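Local coordinates for protein beta-galactosidase (Marinomonas sp. ef1, PDB 6Y2K) that hydrolyses terminal non-reducing beta-D-galactose residues from beta-galactosides, as a cold-active GH42 enzyme that assembles into a hexamer, at residues A[161-166]-A[211-216]. Residues are numbered along the deposited sequence; the frame is centred on the assembly and turned at random.
Sequences RLWLAE and FQRCCS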
# COMPACT_ATOMS: atom_id res chain seq x y z
N ARG A 161 -25.30 12.01 -48.92
CA ARG A 161 -25.38 13.18 -49.81
C ARG A 161 -26.83 13.59 -50.12
O ARG A 161 -27.12 14.79 -50.19
CB ARG A 161 -24.59 12.93 -51.09
CG ARG A 161 -23.10 12.80 -50.84
CD ARG A 161 -22.39 12.21 -52.04
NE ARG A 161 -20.95 12.34 -51.92
CZ ARG A 161 -20.07 11.80 -52.76
NH1 ARG A 161 -20.48 11.09 -53.81
NH2 ARG A 161 -18.76 11.99 -52.55
N LEU A 162 -27.72 12.61 -50.28
CA LEU A 162 -29.16 12.89 -50.47
C LEU A 162 -29.78 13.49 -49.21
O LEU A 162 -30.55 14.45 -49.30
CB LEU A 162 -29.93 11.64 -50.88
CG LEU A 162 -29.68 11.07 -52.28
CD1 LEU A 162 -30.45 9.76 -52.45
CD2 LEU A 162 -30.06 12.06 -53.38
N TRP A 163 -29.45 12.92 -48.06
CA TRP A 163 -29.93 13.39 -46.76
C TRP A 163 -29.50 14.84 -46.48
O TRP A 163 -30.30 15.64 -45.99
CB TRP A 163 -29.44 12.44 -45.65
CG TRP A 163 -29.97 12.67 -44.26
CD1 TRP A 163 -31.02 12.02 -43.66
CD2 TRP A 163 -29.44 13.56 -43.28
NE1 TRP A 163 -31.18 12.48 -42.37
CE2 TRP A 163 -30.23 13.42 -42.11
CE3 TRP A 163 -28.38 14.48 -43.28
CZ2 TRP A 163 -29.98 14.16 -40.96
CZ3 TRP A 163 -28.14 15.22 -42.13
CH2 TRP A 163 -28.93 15.05 -40.98
N LEU A 164 -28.26 15.17 -46.81
CA LEU A 164 -27.74 16.54 -46.64
C LEU A 164 -28.45 17.57 -47.54
O LEU A 164 -28.73 18.69 -47.09
CB LEU A 164 -26.23 16.59 -46.89
CG LEU A 164 -25.32 15.89 -45.87
CD1 LEU A 164 -23.90 15.83 -46.42
CD2 LEU A 164 -25.34 16.61 -44.53
N ALA A 165 -28.72 17.19 -48.79
CA ALA A 165 -29.47 18.06 -49.71
C ALA A 165 -30.87 18.34 -49.18
O ALA A 165 -31.33 19.48 -49.22
CB ALA A 165 -29.52 17.46 -51.12
N GLU A 166 -31.53 17.30 -48.67
CA GLU A 166 -32.85 17.43 -48.05
C GLU A 166 -32.84 18.35 -46.82
O GLU A 166 -33.74 19.17 -46.66
CB GLU A 166 -33.39 16.03 -47.70
CG GLU A 166 -34.80 15.98 -47.11
CD GLU A 166 -35.87 16.58 -48.02
OE1 GLU A 166 -35.76 16.44 -49.26
OE2 GLU A 166 -36.81 17.21 -47.47
N PHE A 211 -23.63 13.03 -39.97
CA PHE A 211 -23.46 11.64 -40.40
C PHE A 211 -24.17 10.66 -39.46
O PHE A 211 -24.86 9.74 -39.92
CB PHE A 211 -21.98 11.27 -40.58
CG PHE A 211 -21.77 9.91 -41.15
CD1 PHE A 211 -22.22 9.61 -42.43
CD2 PHE A 211 -21.16 8.90 -40.41
CE1 PHE A 211 -22.06 8.35 -42.97
CE2 PHE A 211 -20.98 7.64 -40.95
CZ PHE A 211 -21.44 7.36 -42.23
N GLN A 212 -24.01 10.86 -38.14
CA GLN A 212 -24.68 10.02 -37.15
C GLN A 212 -26.19 10.11 -37.29
O GLN A 212 -26.89 9.10 -37.25
CB GLN A 212 -24.29 10.41 -35.72
CG GLN A 212 -24.68 9.39 -34.66
CD GLN A 212 -23.62 8.31 -34.43
OE1 GLN A 212 -22.43 8.57 -34.55
NE2 GLN A 212 -24.06 7.11 -34.07
N ARG A 213 -26.69 11.34 -37.45
CA ARG A 213 -28.11 11.59 -37.62
C ARG A 213 -28.65 10.88 -38.86
O ARG A 213 -29.72 10.26 -38.81
CB ARG A 213 -28.39 13.09 -37.72
CG ARG A 213 -28.18 13.84 -36.41
CD ARG A 213 -27.90 15.31 -36.66
NE ARG A 213 -28.05 16.15 -35.48
CZ ARG A 213 -27.74 17.45 -35.42
NH1 ARG A 213 -27.24 18.08 -36.49
NH2 ARG A 213 -27.93 18.14 -34.30
N CYS A 214 -27.89 10.97 -39.96
CA CYS A 214 -28.30 10.32 -41.21
C CYS A 214 -28.36 8.80 -41.06
O CYS A 214 -29.37 8.18 -41.42
CB CYS A 214 -27.36 10.72 -42.36
SG CYS A 214 -27.72 9.88 -43.92
N CYS A 215 -27.29 8.21 -40.52
CA CYS A 215 -27.25 6.76 -40.27
C CYS A 215 -28.39 6.30 -39.36
O CYS A 215 -29.01 5.26 -39.62
CB CYS A 215 -25.88 6.34 -39.71
SG CYS A 215 -24.53 6.46 -40.92
N SER A 216 -28.67 7.08 -38.32
CA SER A 216 -29.80 6.79 -37.44
C SER A 216 -31.12 6.82 -38.24
O SER A 216 -31.94 5.92 -38.10
CB SER A 216 -29.86 7.78 -36.29
OG SER A 216 -30.95 7.49 -35.43
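Two helices of the TIM-barrel domain pack here through a tryptophan whose indole face covers a cysteine: both belong to the long excursion between barrel strands 134-138 and 238-244, and Trp-163 of helix 154-168 meets Cys-214 of helix 205-233. The backbones come nearest at this pair, with the CA atoms of Trp-163 and Cys-214 6.5 Å apart. Trp-163 holds CG anti to its own N (chi1 -173°), which carries the indole toward helix 205-233 and turns one face onto the partner helix. The evidence for this face-on contact is a CH-pi approach: Cys-214 CB lies 3.8 Å from the centroid of the Trp-163 five-membered ring, 15° off the normal. The sulfur sits more obliquely, Cys-214 SG being 4.0 Å from the same centroid and 30° off the normal, a Cys sulfur-aromatic contact. At the far end of the indole the six-membered ring reaches the base of Arg-213, whose CB is 3.8 Å from Trp-163 CZ2. Beyond CB the extended arginine leads away, and its NE forms a salt bridge with Asp-419, tying helix 205-233 to helix 418-426. The hydrogen bond from Trp-163 NE1 to Asp-217 OD2, about one turn after Cys-214 on helix 205-233, helps hold the ring's rotation. With an alanine in place of Trp-163, Cys-214 CB and SG would probably lose the indole face over them and Asp-217 its N-H donor. The tightest approach falls at the root of the indole, where Trp-163 CB and Cys-214 SG are 3.5 Å apart.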